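Local atomic coordinates of cellulose binding protein (Clavibacter michiganensis, PDB entry 4JJO), a protein that probably binds cellulose and related cell-wall polysaccharides as the expansin part of a longer, probably cellulose-degrading protein, and is linked to cell-wall loosening. Residues A45-D53 against T60-Q68; G107-S118 against M186-R197. All blocks are in the same frame, centred on the assembly; numbering follows the deposited sequence. Where two conformers were deposited one is given.

Contact 1 of 2, residues A45-D53 against T60-Q68; sequences AAACGTFLD and TVRVQVADQ
Leu52 and Val63 form a hydrogen-bonded pair of an antiparallel beta hairpin in the expansin N-terminal domain, a double-psi beta-barrel by family. Their backbones exchange two bonds, Leu52 N to Val63 O and Val63 N to Leu52 O, both 2.9 Å. The pairing runs on past the strand into the type II turn Ala47-Thr50, where Val65 N donates to Thr50 O at 2.8 Å and Gly49 N reaches Val65 O over a longer 3.3 Å. Thr50 OG1 sits between its backbone N and carbonyl carbon (chi1 68°), which lets it bond Ala47 O at 2.7 Å, on a lone pair; the same oxygen takes Thr50 N.

Apolar contacts lie on the buried side. Val65 CG2 packs against Leu52 CG at 3.9 Å and beside Thr50 OG1, while CG1 extends toward Ala47 CB; Val35 of strand 34-38 touches Leu52, Val63 and Val65.

On the other side of the sheet, Gln64 CA makes an off-centre CH-pi contact with the Phe51 ring, 4.2 Å from its centroid. Gln64 CB is 3.7 Å from CE1, and CG lies over the rim of one face. A water donates to both Gln64 OE1 and Gly49 O.

The ionic contact is a side-on, two-pronged salt bridge. Arg62, bent at chi3 (-65°), gives NE to Asp53 OD1 and NH2 to OD2, each 2.9 Å; both nitrogens come from the syn side, tilted out of the carboxylate plane, while OD1 lies in the guanidinium plane.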
loop_
_atom_site.group_PDB
_atom_site.type_symbol
_atom_site.label_atom_id
_atom_site.label_comp_id
_atom_site.label_asym_id
_atom_site.label_seq_id
_atom_site.Cartn_x
_atom_site.Cartn_y
_atom_site.Cartn_z
ATOM N N ALA A 45 6.931 4.524 -3.682
ATOM C CA ALA A 45 5.628 4.173 -3.116
ATOM C C ALA A 45 4.935 3.035 -3.869
ATOM O O ALA A 45 3.816 2.654 -3.528
ATOM C CB ALA A 45 4.723 5.396 -3.045
ATOM N N ALA A 46 5.595 2.480 -4.880
ATOM C CA ALA A 46 5.007 1.376 -5.637
ATOM C C ALA A 46 4.872 0.117 -4.775
ATOM O O ALA A 46 4.057 -0.758 -5.056
ATOM C CB ALA A 46 5.833 1.087 -6.879
ATOM N N ALA A 47 5.675 0.035 -3.719
ATOM C CA ALA A 47 5.618 -1.105 -2.810
ATOM C C ALA A 47 4.474 -0.973 -1.806
ATOM O O ALA A 47 4.114 -1.941 -1.138
ATOM C CB ALA A 47 6.939 -1.260 -2.078
ATOM N N CYS A 48 3.906 0.222 -1.693
ATOM C CA CYS A 48 2.834 0.454 -0.732
ATOM C C CYS A 48 1.687 -0.525 -0.939
ATOM O O CYS A 48 1.268 -0.780 -2.069
ATOM C CB CYS A 48 2.322 1.886 -0.837
ATOM S SG CYS A 48 3.522 3.098 -0.281
ATOM N N GLY A 49 1.198 -1.085 0.164
ATOM C CA GLY A 49 0.056 -1.979 0.135
ATOM C C GLY A 49 0.422 -3.437 -0.066
ATOM O O GLY A 49 -0.408 -4.320 0.154
ATOM N N THR A 50 1.654 -3.698 -0.491
ATOM C CA THR A 50 2.103 -5.072 -0.677
ATOM C C THR A 50 2.470 -5.689 0.665
ATOM O O THR A 50 2.567 -4.996 1.677
ATOM C CB THR A 50 3.313 -5.175 -1.631
ATOM O OG1 THR A 50 4.470 -4.581 -1.025
ATOM C CG2 THR A 50 3.015 -4.502 -2.962
ATOM N N PHE A 51 2.673 -6.999 0.665
ATOM C CA PHE A 51 2.947 -7.724 1.895
ATOM C C PHE A 51 4.236 -8.520 1.787
ATOM O O PHE A 51 4.555 -9.067 0.732
ATOM C CB PHE A 51 1.783 -8.661 2.220
ATOM C CG PHE A 51 0.536 -7.947 2.662
ATOM C CD1 PHE A 51 0.193 -7.887 4.001
ATOM C CD2 PHE A 51 -0.285 -7.325 1.740
ATOM C CE1 PHE A 51 -0.950 -7.228 4.411
ATOM C CE2 PHE A 51 -1.431 -6.663 2.143
ATOM C CZ PHE A 51 -1.763 -6.615 3.482
ATOM N N LEU A 52 4.978 -8.565 2.888
ATOM C CA LEU A 52 6.178 -9.381 2.983
ATOM C C LEU A 52 5.941 -10.513 3.967
ATOM O O LEU A 52 5.368 -10.296 5.034
ATOM C CB LEU A 52 7.361 -8.551 3.490
ATOM C CG LEU A 52 7.678 -7.232 2.786
ATOM C CD1 LEU A 52 8.851 -6.546 3.481
ATOM C CD2 LEU A 52 7.980 -7.463 1.323
ATOM N N ASP A 53 6.370 -11.719 3.609
ATOM C CA ASP A 53 6.474 -12.795 4.586
ATOM C C ASP A 53 7.905 -12.832 5.090
ATOM O O ASP A 53 8.825 -13.179 4.350
ATOM C CB ASP A 53 6.075 -14.147 3.988
ATOM C CG ASP A 53 4.586 -14.395 4.067
ATOM O OD1 ASP A 53 3.912 -13.686 4.842
ATOM O OD2 ASP A 53 4.088 -15.299 3.364
ATOM N N THR A 60 7.735 -17.166 11.201
ATOM C CA THR A 60 7.430 -16.304 10.067
ATOM C C THR A 60 6.176 -15.480 10.320
ATOM O O THR A 60 5.168 -15.997 10.799
ATOM C CB THR A 60 7.224 -17.130 8.787
ATOM O OG1 THR A 60 8.410 -17.883 8.506
ATOM C CG2 THR A 60 6.911 -16.223 7.606
ATOM N N VAL A 61 6.250 -14.194 9.994
ATOM C CA VAL A 61 5.107 -13.300 10.127
ATOM C C VAL A 61 4.900 -12.518 8.835
ATOM O O VAL A 61 5.851 -12.236 8.107
ATOM C CB VAL A 61 5.298 -12.311 11.292
ATOM C CG1 VAL A 61 6.413 -11.324 10.980
ATOM C CG2 VAL A 61 4.000 -11.578 11.587
ATOM N N ARG A 62 3.647 -12.177 8.556
ATOM C CA ARG A 62 3.310 -11.391 7.378
ATOM C C ARG A 62 3.104 -9.937 7.775
ATOM O O ARG A 62 2.386 -9.647 8.731
ATOM C CB ARG A 62 2.048 -11.945 6.721
ATOM C CG ARG A 62 1.592 -11.175 5.493
ATOM C CD ARG A 62 0.578 -11.976 4.690
ATOM N NE ARG A 62 1.178 -13.181 4.127
ATOM C CZ ARG A 62 0.567 -14.009 3.287
ATOM N NH1 ARG A 62 -0.678 -13.775 2.896
ATOM N NH2 ARG A 62 1.208 -15.077 2.835
ATOM N N VAL A 63 3.746 -9.028 7.046
ATOM C CA VAL A 63 3.644 -7.605 7.344
ATOM C C VAL A 63 3.247 -6.795 6.113
ATOM O O VAL A 63 3.635 -7.116 4.988
ATOM C CB VAL A 63 4.973 -7.047 7.907
ATOM C CG1 VAL A 63 5.252 -7.615 9.288
ATOM C CG2 VAL A 63 6.127 -7.338 6.957
ATOM N N GLN A 64 2.461 -5.747 6.338
ATOM C CA GLN A 64 2.068 -4.836 5.274
ATOM C C GLN A 64 3.125 -3.749 5.111
ATOM O O GLN A 64 3.539 -3.123 6.087
ATOM C CB GLN A 64 0.715 -4.192 5.591
ATOM C CG GLN A 64 0.272 -3.149 4.572
ATOM C CD GLN A 64 -1.099 -2.547 4.864
ATOM O OE1 GLN A 64 -1.658 -1.833 4.031
ATOM N NE2 GLN A 64 -1.644 -2.824 6.044
ATOM N N VAL A 65 3.570 -3.532 3.880
ATOM C CA VAL A 65 4.503 -2.449 3.604
ATOM C C VAL A 65 3.750 -1.132 3.732
ATOM O O VAL A 65 2.809 -0.868 2.985
ATOM C CB VAL A 65 5.121 -2.564 2.203
ATOM C CG1 VAL A 65 5.911 -1.308 1.874
ATOM C CG2 VAL A 65 6.012 -3.794 2.110
ATOM N N ALA A 66 4.169 -0.308 4.686
ATOM C CA ALA A 66 3.402 0.871 5.062
ATOM C C ALA A 66 4.234 2.144 5.097
ATOM O O ALA A 66 3.687 3.234 5.263
ATOM C CB ALA A 66 2.778 0.648 6.422
ATOM N N ASP A 67 5.548 2.020 4.944
ATOM C CA ASP A 67 6.434 3.137 5.250
ATOM C C ASP A 67 7.775 3.014 4.534
ATOM O O ASP A 67 8.111 1.956 4.000
ATOM C CB ASP A 67 6.671 3.182 6.761
ATOM C CG ASP A 67 6.937 4.586 7.278
ATOM O OD1 ASP A 67 7.122 5.511 6.459
ATOM O OD2 ASP A 67 6.956 4.762 8.516
ATOM N N GLN A 68 8.537 4.104 4.537
ATOM C CA GLN A 68 9.882 4.113 3.975
ATOM C C GLN A 68 10.929 4.306 5.067
ATOM O O GLN A 68 10.830 5.222 5.883
ATOM C CB GLN A 68 10.021 5.227 2.934
ATOM C CG GLN A 68 11.454 5.445 2.449
ATOM C CD GLN A 68 11.554 6.361 1.236
ATOM O OE1 GLN A 68 12.590 6.408 0.576
ATOM N NE2 GLN A 68 10.486 7.095 0.944
HETATM O O HOH W 1 -2.501 -3.495 1.869
#

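Contact 2 of 2, residues G107-S118 against M186-R197; sequences GPTVAIRVKEGS and MAPGEIQRTASR
Thr109 and Thr194 each send a hydroxyl to a carbonyl across an antiparallel pairing in the expansin C-terminal domain, an E-set member consistent with an immunoglobulin-like beta sandwich, where strand 191-193 edges the sheet beside 111-114. Thr109 OG1 donates to Thr194 O at 2.6 Å. Val110 O takes two bonds, from Thr194 N and, well above the carbonyl plane, from Thr194 OG1 at 2.9 Å. That hydroxyl also accepts from Ser196 N, making an ST turn, and Ser196 O receives Val110 N.

In the middle, Ile112 and Gln192 exchange backbone bonds, Gln192 N to Ile112 O being 2.8 Å. Farther along, Gly189 N meets Val114 O. Val114 N and Glu190 O, 3.9 Å apart, are not bonded; a water between them accepts from Val114 N and Gln192 NE2 and donates to Ala187 O. Gln192 NE2 also bonds Arg185 O. A second water joins Arg113 NH1 to Gly189 O, while Arg113 also bonds Ile18 O and Gln126 OE1.

Back at the Thr109 end, the extended Arg197 chain lays one guanidinium face under Thr109 CG2, 3.6 Å from NE. Its NH1 donates to Gly107 O at 2.7 Å, with the oxygen in the guanidinium plane, and a third water joins NH2 to the same carbonyl.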
loop_
_atom_site.group_PDB
_atom_site.type_symbol
_atom_site.label_atom_id
_atom_site.label_comp_id
_atom_site.label_asym_id
_atom_site.label_seq_id
_atom_site.Cartn_x
_atom_site.Cartn_y
_atom_site.Cartn_z
ATOM N N GLY A 107 -6.910 -10.959 1.293
ATOM C CA GLY A 107 -7.298 -9.682 1.853
ATOM C C GLY A 107 -8.681 -9.277 1.387
ATOM O O GLY A 107 -9.353 -10.037 0.686
ATOM N N PRO A 108 -9.121 -8.073 1.780
ATOM C CA PRO A 108 -10.446 -7.579 1.394
ATOM C C PRO A 108 -10.522 -7.166 -0.070
ATOM O O PRO A 108 -9.535 -7.230 -0.800
ATOM C CB PRO A 108 -10.664 -6.365 2.308
ATOM C CG PRO A 108 -9.332 -5.989 2.817
ATOM C CD PRO A 108 -8.418 -7.162 2.698
ATOM N N THR A 109 -11.710 -6.752 -0.488
ATOM C CA THR A 109 -11.927 -6.278 -1.847
ATOM C C THR A 109 -11.249 -4.930 -2.037
ATOM O O THR A 109 -10.878 -4.265 -1.069
ATOM C CB THR A 109 -13.422 -6.125 -2.152
ATOM O OG1 THR A 109 -13.997 -5.156 -1.265
ATOM C CG2 THR A 109 -14.140 -7.460 -1.991
ATOM N N VAL A 110 -11.092 -4.534 -3.293
ATOM C CA VAL A 110 -10.478 -3.260 -3.628
ATOM C C VAL A 110 -11.323 -2.106 -3.104
ATOM O O VAL A 110 -12.551 -2.155 -3.140
ATOM C CB VAL A 110 -10.314 -3.120 -5.153
ATOM C CG1 VAL A 110 -9.852 -1.718 -5.524
ATOM C CG2 VAL A 110 -9.341 -4.165 -5.676
ATOM N N ALA A 111 -10.654 -1.078 -2.595
ATOM C CA ALA A 111 -11.331 0.145 -2.183
ATOM C C ALA A 111 -10.582 1.351 -2.722
ATOM O O ALA A 111 -9.399 1.267 -3.045
ATOM C CB ALA A 111 -11.439 0.218 -0.668
ATOM N N ILE A 112 -11.288 2.470 -2.821
ATOM C CA ILE A 112 -10.700 3.715 -3.288
ATOM C C ILE A 112 -10.980 4.806 -2.272
ATOM O O ILE A 112 -12.122 4.973 -1.840
ATOM C CB ILE A 112 -11.305 4.151 -4.635
ATOM C CG1 ILE A 112 -11.032 3.108 -5.721
ATOM C CG2 ILE A 112 -10.770 5.515 -5.053
ATOM C CD1 ILE A 112 -9.576 2.809 -5.944
ATOM N N ARG A 113 -9.943 5.539 -1.880
ATOM C CA ARG A 113 -10.134 6.726 -1.059
ATOM C C ARG A 113 -9.699 7.960 -1.828
ATOM O O ARG A 113 -8.537 8.089 -2.219
ATOM C CB ARG A 113 -9.361 6.637 0.261
ATOM C CG ARG A 113 -9.490 7.904 1.098
ATOM C CD ARG A 113 -8.977 7.746 2.519
ATOM N NE ARG A 113 -7.547 7.453 2.571
ATOM C CZ ARG A 113 -6.753 7.755 3.594
ATOM N NH1 ARG A 113 -7.235 8.370 4.665
ATOM N NH2 ARG A 113 -5.465 7.444 3.544
ATOM N N VAL A 114 -10.644 8.861 -2.056
ATOM C CA VAL A 114 -10.328 10.144 -2.655
ATOM C C VAL A 114 -9.624 10.988 -1.602
ATOM O O VAL A 114 -10.064 11.047 -0.455
ATOM C CB VAL A 114 -11.592 10.874 -3.137
ATOM C CG1 VAL A 114 -11.229 12.227 -3.714
ATOM C CG2 VAL A 114 -12.328 10.035 -4.169
ATOM N N LYS A 115 -8.526 11.628 -1.989
ATOM C CA LYS A 115 -7.760 12.443 -1.061
ATOM C C LYS A 115 -8.567 13.655 -0.628
ATOM O O LYS A 115 -9.299 14.241 -1.428
ATOM C CB LYS A 115 -6.462 12.917 -1.713
ATOM C CG LYS A 115 -5.493 13.542 -0.724
ATOM C CD LYS A 115 -4.243 14.075 -1.396
ATOM C CE LYS A 115 -3.248 14.552 -0.349
ATOM N NZ LYS A 115 -2.083 15.279 -0.924
ATOM N N GLU A 116 -8.438 14.034 0.638
ATOM C CA GLU A 116 -9.051 15.251 1.152
ATOM C C GLU A 116 -8.649 16.417 0.256
ATOM O O GLU A 116 -7.485 16.512 -0.135
ATOM C CB GLU A 116 -8.570 15.519 2.583
ATOM C CG GLU A 116 -9.130 14.575 3.645
ATOM C CD GLU A 116 -8.366 13.264 3.747
ATOM O OE1 GLU A 116 -7.434 13.037 2.944
ATOM O OE2 GLU A 116 -8.698 12.458 4.641
ATOM N N GLY A 117 -9.589 17.303 -0.053
ATOM C CA GLY A 117 -9.295 18.461 -0.879
ATOM C C GLY A 117 -9.518 18.250 -2.364
ATOM O O GLY A 117 -9.497 19.209 -3.137
ATOM N N SER A 118 -9.724 17.002 -2.773
ATOM C CA SER A 118 -9.927 16.686 -4.183
ATOM C C SER A 118 -11.153 17.393 -4.753
ATOM O O SER A 118 -12.124 17.657 -4.041
ATOM C CB SER A 118 -10.077 15.175 -4.374
ATOM O OG SER A 118 -8.884 14.491 -4.035
ATOM N N MET A 186 -17.165 11.659 -5.858
ATOM C CA MET A 186 -16.185 12.645 -5.441
ATOM C C MET A 186 -16.422 12.902 -3.963
ATOM O O MET A 186 -17.044 13.895 -3.579
ATOM C CB MET A 186 -16.337 13.928 -6.255
ATOM C CG MET A 186 -15.422 15.062 -5.821
ATOM S SD MET A 186 -13.675 14.615 -5.808
ATOM C CE MET A 186 -13.452 14.065 -7.496
ATOM N N ALA A 187 -15.930 11.981 -3.143
ATOM C CA ALA A 187 -16.185 11.992 -1.711
ATOM C C ALA A 187 -14.868 11.970 -0.941
ATOM O O ALA A 187 -14.458 10.932 -0.417
ATOM C CB ALA A 187 -17.032 10.800 -1.331
ATOM N N PRO A 188 -14.199 13.126 -0.866
ATOM C CA PRO A 188 -12.892 13.237 -0.215
ATOM C C PRO A 188 -12.882 12.674 1.204
ATOM O O PRO A 188 -13.756 12.998 2.012
ATOM C CB PRO A 188 -12.645 14.747 -0.199
ATOM C CG PRO A 188 -13.439 15.266 -1.334
ATOM C CD PRO A 188 -14.668 14.423 -1.381
ATOM N N GLY A 189 -11.899 11.827 1.490
ATOM C CA GLY A 189 -11.728 11.262 2.815
ATOM C C GLY A 189 -12.418 9.927 3.026
ATOM O O GLY A 189 -12.054 9.172 3.926
ATOM N N GLU A 190 -13.411 9.631 2.196
ATOM C CA GLU A 190 -14.203 8.421 2.366
ATOM C C GLU A 190 -13.520 7.200 1.770
ATOM O O GLU A 190 -13.009 7.247 0.654
ATOM C CB GLU A 190 -15.569 8.594 1.709
ATOM C CG GLU A 190 -16.516 7.438 1.966
ATOM C CD GLU A 190 -17.909 7.694 1.434
ATOM O OE1 GLU A 190 -18.240 8.867 1.160
ATOM O OE2 GLU A 190 -18.674 6.719 1.285
ATOM N N ILE A 191 -13.520 6.104 2.523
ATOM C CA ILE A 191 -13.083 4.821 1.990
ATOM C C ILE A 191 -14.259 4.177 1.273
ATOM O O ILE A 191 -15.209 3.717 1.907
ATOM C CB ILE A 191 -12.566 3.882 3.093
ATOM C CG1 ILE A 191 -11.347 4.498 3.783
ATOM C CG2 ILE A 191 -12.202 2.528 2.502
ATOM C CD1 ILE A 191 -10.914 3.774 5.039
ATOM N N GLN A 192 -14.188 4.162 -0.055
ATOM C CA GLN A 192 -15.256 3.613 -0.881
ATOM C C GLN A 192 -14.930 2.188 -1.291
ATOM O O GLN A 192 -14.148 1.955 -2.212
ATOM C CB GLN A 192 -15.467 4.473 -2.127
ATOM C CG GLN A 192 -15.996 5.864 -1.836
ATOM C CD GLN A 192 -16.269 6.652 -3.099
ATOM O OE1 GLN A 192 -17.194 6.342 -3.850
ATOM N NE2 GLN A 192 -15.454 7.672 -3.348
ATOM N N ARG A 193 -15.545 1.239 -0.601
ATOM C CA ARG A 193 -15.307 -0.174 -0.852
ATOM C C ARG A 193 -16.062 -0.635 -2.090
ATOM O O ARG A 193 -17.183 -0.197 -2.336
ATOM C CB ARG A 193 -15.732 -0.984 0.371
ATOM C CG ARG A 193 -15.057 -0.495 1.633
ATOM C CD ARG A 193 -15.409 -1.291 2.862
ATOM N NE ARG A 193 -14.390 -1.085 3.886
ATOM C CZ ARG A 193 -14.371 -0.071 4.746
ATOM N NH1 ARG A 193 -15.330 0.846 4.739
ATOM N NH2 ARG A 193 -13.385 0.022 5.625
ATOM N N THR A 194 -15.434 -1.508 -2.873
ATOM C CA THR A 194 -16.070 -2.059 -4.063
ATOM C C THR A 194 -16.180 -3.575 -3.963
ATOM O O THR A 194 -15.715 -4.184 -3.000
ATOM C CB THR A 194 -15.293 -1.715 -5.353
ATOM O OG1 THR A 194 -14.185 -2.614 -5.514
ATOM C CG2 THR A 194 -14.795 -0.279 -5.323
ATOM N N ALA A 195 -16.800 -4.174 -4.971
ATOM C CA ALA A 195 -16.966 -5.618 -5.022
ATOM C C ALA A 195 -15.813 -6.277 -5.771
ATOM O O ALA A 195 -15.726 -7.503 -5.835
ATOM C CB ALA A 195 -18.278 -5.956 -5.696
ATOM N N SER A 196 -14.925 -5.460 -6.327
ATOM C CA SER A 196 -13.902 -5.954 -7.244
ATOM C C SER A 196 -12.679 -6.548 -6.552
ATOM O O SER A 196 -12.267 -6.105 -5.478
ATOM C CB SER A 196 -13.466 -4.838 -8.195
ATOM O OG SER A 196 -14.522 -4.500 -9.075
ATOM N N ARG A 197 -12.114 -7.563 -7.197
ATOM C CA ARG A 197 -10.896 -8.224 -6.747
ATOM C C ARG A 197 -10.018 -8.509 -7.957
ATOM O O ARG A 197 -10.524 -8.741 -9.052
ATOM C CB ARG A 197 -11.226 -9.549 -6.059
ATOM C CG ARG A 197 -11.805 -9.423 -4.662
ATOM C CD ARG A 197 -12.108 -10.796 -4.082
ATOM N NE ARG A 197 -12.788 -10.714 -2.793
ATOM C CZ ARG A 197 -12.173 -10.561 -1.624
ATOM N NH1 ARG A 197 -10.852 -10.468 -1.566
ATOM N NH2 ARG A 197 -12.883 -10.500 -0.505
HETATM O O HOH W 2 -11.903 -11.398 2.006
HETATM O O HOH W 3 -9.560 9.693 5.278
HETATM O O HOH W 4 -13.487 8.638 -1.391
#

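In the fold
Both contacts pair antiparallel strands, but in different domains: contact 1 is a local hairpin of the N-terminal domain, whereas contact 2 brings together segments 68 residues apart at the edge of the C-terminal sheet. Their centres are 19 Å apart and their nearest atoms about 7 Å, without touching. Both are partly buried. Contact 1 lies nearer the middle of the chain and combines a buried apolar side with a salt bridge on the other; its strands are flanked by 34-38 and 95-101. Contact 2 is more peripheral and adds threonine hydroxyls and bridging waters to its backbone bonds. Arg113 of contact 2 nevertheless spans the two domains, its side chain also touching Pro26.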